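Local coordinates for protein tail component (Lactobacillus phage J-1, PDB 5LY8) that probably serves as a carbohydrate-binding module of the evolved distal tail protein, by which the phage recognises sugars on its Lactobacillus host, and binds magnesium ions, at residues T68-I82 / I206-D218. Numbering follows the deposited sequence. Where two conformers were deposited one is given.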
loop_
_atom_site.group_PDB
_atom_site.type_symbol
_atom_site.label_atom_id
_atom_site.label_comp_id
_atom_site.label_asym_id
_atom_site.label_seq_id
_atom_site.Cartn_x
_atom_site.Cartn_y
_atom_site.Cartn_z
ATOM N N THR A 68 9.743 -2.720 20.720
ATOM C CA THR A 68 11.230 -2.709 20.801
ATOM C C THR A 68 11.796 -1.327 20.519
ATOM O O THR A 68 11.561 -0.797 19.459
ATOM C CB THR A 68 11.886 -3.669 19.832
ATOM O OG1 THR A 68 11.439 -4.985 20.093
ATOM C CG2 THR A 68 13.359 -3.669 19.990
ATOM N N ALA A 69 12.583 -0.794 21.431
ATOM C CA ALA A 69 12.821 0.639 21.479
ATOM C C ALA A 69 13.835 0.818 20.350
ATOM O O ALA A 69 14.757 0.004 20.210
ATOM C CB ALA A 69 13.409 1.059 22.819
ATOM N N SER A 70 13.586 1.779 19.444
ATOM C CA SER A 70 14.457 1.968 18.293
ATOM C C SER A 70 14.222 3.349 17.717
ATOM O O SER A 70 13.385 4.110 18.226
ATOM C CB SER A 70 14.141 0.936 17.209
ATOM O OG SER A 70 12.981 1.321 16.484
ATOM N N ASN A 71 14.949 3.654 16.641
ATOM C CA ASN A 71 14.746 4.899 15.912
ATOM C C ASN A 71 14.312 4.559 14.477
ATOM O O ASN A 71 14.702 5.256 13.538
ATOM C CB ASN A 71 16.003 5.786 15.935
ATOM C CG ASN A 71 15.759 7.147 15.315
ATOM O OD1 ASN A 71 14.646 7.692 15.370
ATOM N ND2 ASN A 71 16.795 7.710 14.718
ATOM N N TYR A 72 13.488 3.510 14.297
ATOM C CA TYR A 72 13.049 3.158 12.947
ATOM C C TYR A 72 11.714 2.466 12.947
ATOM O O TYR A 72 11.293 1.905 13.956
ATOM C CB TYR A 72 14.102 2.313 12.191
ATOM C CG TYR A 72 14.572 1.067 12.915
ATOM C CD1 TYR A 72 13.842 -0.116 12.852
ATOM C CD2 TYR A 72 15.768 1.059 13.625
ATOM C CE1 TYR A 72 14.279 -1.271 13.497
ATOM C CE2 TYR A 72 16.225 -0.099 14.260
ATOM C CZ TYR A 72 15.469 -1.257 14.204
ATOM O OH TYR A 72 15.906 -2.420 14.804
ATOM N N TRP A 73 11.082 2.483 11.777
ATOM C CA TRP A 73 9.843 1.758 11.515
ATOM C C TRP A 73 10.201 0.308 11.176
ATOM O O TRP A 73 11.117 0.064 10.371
ATOM C CB TRP A 73 9.102 2.405 10.336
ATOM C CG TRP A 73 8.533 3.753 10.644
ATOM C CD1 TRP A 73 9.181 4.957 10.578
ATOM C CD2 TRP A 73 7.232 4.019 11.202
ATOM N NE1 TRP A 73 8.355 5.969 11.045
ATOM C CE2 TRP A 73 7.141 5.413 11.404
ATOM C CE3 TRP A 73 6.115 3.208 11.506
ATOM C CZ2 TRP A 73 5.985 6.014 11.931
ATOM C CZ3 TRP A 73 4.966 3.809 12.005
ATOM C CH2 TRP A 73 4.905 5.197 12.202
ATOM N N ASN A 74 9.497 -0.630 11.803
ATOM C CA ASN A 74 9.762 -2.054 11.592
ATOM C C ASN A 74 8.462 -2.849 11.591
ATOM O O ASN A 74 7.637 -2.686 12.495
ATOM C CB ASN A 74 10.693 -2.579 12.701
ATOM C CG ASN A 74 11.137 -4.009 12.527
ATOM O OD1 ASN A 74 10.837 -4.671 11.525
ATOM N ND2 ASN A 74 11.959 -4.471 13.472
ATOM N N GLY A 75 8.245 -3.661 10.560
ATOM C CA GLY A 75 7.118 -4.578 10.544
ATOM C C GLY A 75 7.229 -5.472 9.337
ATOM O O GLY A 75 8.140 -5.304 8.517
ATOM N N PRO A 76 6.303 -6.413 9.215
ATOM C CA PRO A 76 6.378 -7.386 8.121
ATOM C C PRO A 76 6.001 -6.831 6.768
ATOM O O PRO A 76 5.186 -5.911 6.679
ATOM C CB PRO A 76 5.390 -8.478 8.551
ATOM C CG PRO A 76 4.412 -7.767 9.386
ATOM C CD PRO A 76 5.194 -6.713 10.141
ATOM N N SER A 77 6.593 -7.404 5.728
ATOM C CA SER A 77 6.220 -7.095 4.367
ATOM C C SER A 77 6.020 -8.345 3.559
ATOM O O SER A 77 6.585 -9.420 3.871
ATOM C CB SER A 77 7.236 -6.188 3.685
ATOM O OG SER A 77 8.345 -6.958 3.250
ATOM N N MET A 78 5.258 -8.195 2.480
ATOM C CA MET A 78 4.991 -9.251 1.516
ATOM C C MET A 78 5.109 -8.622 0.142
ATOM O O MET A 78 4.642 -7.492 -0.063
ATOM C CB MET A 78 3.604 -9.837 1.750
ATOM C CG MET A 78 3.320 -11.064 0.900
ATOM S SD MET A 78 1.755 -11.852 1.305
ATOM C CE MET A 78 2.148 -12.497 2.929
ATOM N N SER A 79 5.744 -9.344 -0.798
ATOM C CA SER A 79 5.980 -8.825 -2.141
ATOM C C SER A 79 5.735 -9.883 -3.178
ATOM O O SER A 79 5.878 -11.066 -2.900
ATOM C CB SER A 79 7.435 -8.370 -2.280
ATOM O OG SER A 79 7.722 -7.313 -1.383
ATOM N N GLY A 80 5.500 -9.433 -4.399
ATOM C CA GLY A 80 5.352 -10.345 -5.531
ATOM C C GLY A 80 5.778 -9.666 -6.811
ATOM O O GLY A 80 5.967 -8.442 -6.863
ATOM N N THR A 81 5.907 -10.467 -7.856
ATOM C CA THR A 81 6.295 -9.991 -9.182
ATOM C C THR A 81 5.093 -9.822 -10.083
ATOM O O THR A 81 4.089 -10.537 -9.947
ATOM C CB THR A 81 7.363 -10.876 -9.806
ATOM O OG1 THR A 81 6.795 -12.152 -10.048
ATOM C CG2 THR A 81 8.596 -10.970 -8.950
ATOM N N ILE A 82 5.193 -8.851 -10.994
ATOM C CA ILE A 82 4.103 -8.542 -11.919
ATOM C C ILE A 82 4.644 -8.653 -13.332
ATOM O O ILE A 82 5.496 -7.848 -13.709
ATOM C CB ILE A 82 3.519 -7.134 -11.649
ATOM C CG1 ILE A 82 2.932 -7.058 -10.226
ATOM C CG2 ILE A 82 2.441 -6.765 -12.701
ATOM C CD1 ILE A 82 2.545 -5.605 -9.868
ATOM N N ILE A 206 5.895 -1.010 -14.511
ATOM C CA ILE A 206 5.908 -1.627 -13.195
ATOM C C ILE A 206 6.205 -3.119 -13.343
ATOM O O ILE A 206 5.866 -3.732 -14.368
ATOM C CB ILE A 206 4.677 -1.353 -12.296
ATOM C CG1 ILE A 206 3.420 -1.806 -12.975
ATOM C CG2 ILE A 206 4.605 0.133 -11.811
ATOM C CD1 ILE A 206 2.287 -1.958 -12.015
ATOM N N ASP A 207 6.812 -3.720 -12.306
ATOM C CA ASP A 207 7.127 -5.145 -12.329
ATOM C C ASP A 207 6.982 -5.810 -10.961
ATOM O O ASP A 207 7.343 -6.975 -10.822
ATOM C CB ASP A 207 8.547 -5.410 -12.895
ATOM C CG ASP A 207 9.664 -4.880 -11.995
ATOM O OD1 ASP A 207 9.378 -4.512 -10.858
ATOM O OD2 ASP A 207 10.837 -4.860 -12.437
ATOM N N GLY A 208 6.465 -5.105 -9.965
ATOM C CA GLY A 208 6.381 -5.702 -8.644
ATOM C C GLY A 208 5.518 -4.917 -7.704
ATOM O O GLY A 208 5.151 -3.767 -7.970
ATOM N N TRP A 209 5.203 -5.564 -6.572
ATOM C CA TRP A 209 4.438 -4.913 -5.513
ATOM C C TRP A 209 4.987 -5.311 -4.168
ATOM O O TRP A 209 5.527 -6.417 -4.026
ATOM C CB TRP A 209 2.935 -5.266 -5.613
ATOM C CG TRP A 209 2.627 -6.722 -5.393
ATOM C CD1 TRP A 209 2.631 -7.710 -6.331
ATOM C CD2 TRP A 209 2.262 -7.346 -4.153
ATOM N NE1 TRP A 209 2.304 -8.914 -5.755
ATOM C CE2 TRP A 209 2.079 -8.719 -4.418
ATOM C CE3 TRP A 209 2.089 -6.887 -2.834
ATOM C CZ2 TRP A 209 1.701 -9.635 -3.426
ATOM C CZ3 TRP A 209 1.751 -7.800 -1.848
ATOM C CH2 TRP A 209 1.510 -9.145 -2.160
ATOM N N THR A 210 4.811 -4.426 -3.181
ATOM C CA THR A 210 5.149 -4.701 -1.790
ATOM C C THR A 210 4.066 -4.124 -0.901
ATOM O O THR A 210 3.641 -2.986 -1.112
ATOM C CB THR A 210 6.489 -4.046 -1.380
ATOM O OG1 THR A 210 7.561 -4.610 -2.143
ATOM C CG2 THR A 210 6.810 -4.235 0.126
ATOM N N ALA A 211 3.660 -4.879 0.131
ATOM C CA ALA A 211 2.781 -4.403 1.202
ATOM C C ALA A 211 3.606 -4.459 2.508
ATOM O O ALA A 211 4.218 -5.511 2.778
ATOM C CB ALA A 211 1.548 -5.274 1.302
ATOM N N TRP A 212 3.650 -3.362 3.284
ATOM C CA TRP A 212 4.494 -3.292 4.474
ATOM C C TRP A 212 3.662 -2.727 5.608
ATOM O O TRP A 212 2.949 -1.740 5.430
ATOM C CB TRP A 212 5.727 -2.423 4.160
ATOM C CG TRP A 212 6.700 -2.190 5.274
ATOM C CD1 TRP A 212 7.233 -3.125 6.129
ATOM C CD2 TRP A 212 7.283 -0.936 5.633
ATOM N NE1 TRP A 212 8.135 -2.527 6.986
ATOM C CE2 TRP A 212 8.178 -1.176 6.703
ATOM C CE3 TRP A 212 7.117 0.380 5.167
ATOM C CZ2 TRP A 212 8.947 -0.159 7.276
ATOM C CZ3 TRP A 212 7.868 1.390 5.753
ATOM C CH2 TRP A 212 8.751 1.128 6.807
ATOM N N PHE A 213 3.792 -3.334 6.810
ATOM C CA PHE A 213 2.954 -2.993 7.952
ATOM C C PHE A 213 3.777 -2.721 9.219
ATOM O O PHE A 213 3.742 -3.492 10.179
ATOM C CB PHE A 213 1.966 -4.125 8.215
ATOM C CG PHE A 213 1.036 -4.417 7.079
ATOM C CD1 PHE A 213 1.407 -5.293 6.054
ATOM C CD2 PHE A 213 -0.186 -3.783 6.993
ATOM C CE1 PHE A 213 0.537 -5.567 5.003
ATOM C CE2 PHE A 213 -1.044 -4.038 5.922
ATOM C CZ PHE A 213 -0.668 -4.920 4.932
ATOM N N PRO A 214 4.500 -1.605 9.263
ATOM C CA PRO A 214 5.356 -1.332 10.426
ATOM C C PRO A 214 4.709 -0.598 11.595
ATOM O O PRO A 214 3.755 0.168 11.444
ATOM C CB PRO A 214 6.461 -0.441 9.833
ATOM C CG PRO A 214 5.707 0.353 8.752
ATOM C CD PRO A 214 4.757 -0.646 8.156
ATOM N N GLY A 215 5.315 -0.813 12.760
ATOM C CA GLY A 215 5.137 0.013 13.944
ATOM C C GLY A 215 6.408 0.821 14.159
ATOM O O GLY A 215 7.404 0.626 13.455
ATOM N N PHE A 216 6.395 1.745 15.109
ATOM C CA PHE A 216 7.587 2.556 15.351
ATOM C C PHE A 216 8.075 2.336 16.766
ATOM O O PHE A 216 7.334 2.578 17.727
ATOM C CB PHE A 216 7.290 4.056 15.187
ATOM C CG PHE A 216 8.557 4.881 15.267
ATOM C CD1 PHE A 216 9.433 4.943 14.192
ATOM C CD2 PHE A 216 8.914 5.524 16.439
ATOM C CE1 PHE A 216 10.630 5.653 14.278
ATOM C CE2 PHE A 216 10.105 6.250 16.515
ATOM C CZ PHE A 216 10.966 6.283 15.440
ATOM N N SER A 217 9.363 1.962 16.906
ATOM C CA SER A 217 10.043 1.842 18.204
ATOM C C SER A 217 9.229 0.965 19.165
ATOM O O SER A 217 8.703 -0.060 18.706
ATOM C CB SER A 217 10.288 3.247 18.759
ATOM O OG SER A 217 11.060 3.200 19.950
ATOM N N ASP A 218 9.011 1.428 20.415
ATOM C CA ASP A 218 8.242 0.726 21.451
ATOM C C ASP A 218 6.901 1.348 21.665
ATOM O O ASP A 218 6.328 1.222 22.745
ATOM C CB ASP A 218 9.030 0.661 22.791
ATOM C CG ASP A 218 9.287 1.978 23.491
ATOM O OD1 ASP A 218 9.057 3.040 22.874
ATOM O OD2 ASP A 218 9.776 1.952 24.649
HETATM O O HOH W 1 10.232 -0.109 15.195
HETATM O O HOH W 2 2.485 -11.087 -7.696
HETATM O O HOH W 3 6.359 -6.114 -15.656
#
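Trp73 and Phe216 meet edge-to-face: the CD1 edge of the phenyl ring comes in over the indole, the planes 55° apart. Phe216 also sets its CB over the six-membered ring, 3.7 Å from the centroid, and a chi1 of -173° carries its phenyl on toward the five-membered ring. The side chain of Trp73 is about 9 Å from a bound magnesium ion. Trp73 CB rests against CH2 of Trp212, whose ring carries Pro214 CG over one face. On the side of the sheet that bears Met78 and Ala211, the Trp209 indole, swung to chi1 64°, lies across the next strand, with the backbone N of Gly80 beneath one face and NE1 3.4 Å from Gly80 CA. Ile82 CG1 meets the rim of this indole, 4.0 Å from Trp209 CD1, while NE1 of Trp209 donates to a water that also donates to Thr81 O.

Antiparallel backbone bonds join 77-81 to 208-212, the axes 4.6 Å apart, and the pairing resumes at Asn74 and Gly215. At the far end Ser217 OG accepts a nearly straight bond from Ser70 N (2.9 Å).

The pair belongs to one sheet of this concanavalin-like domain: strand 208-216 is flanked on its other edge by 110-118, and 73-81 by the short strands 30-31 and 49-50. Trp209 stacks on Tyr18, and Ile82 and Ala211 pack on strand 223-238 of the second sheet.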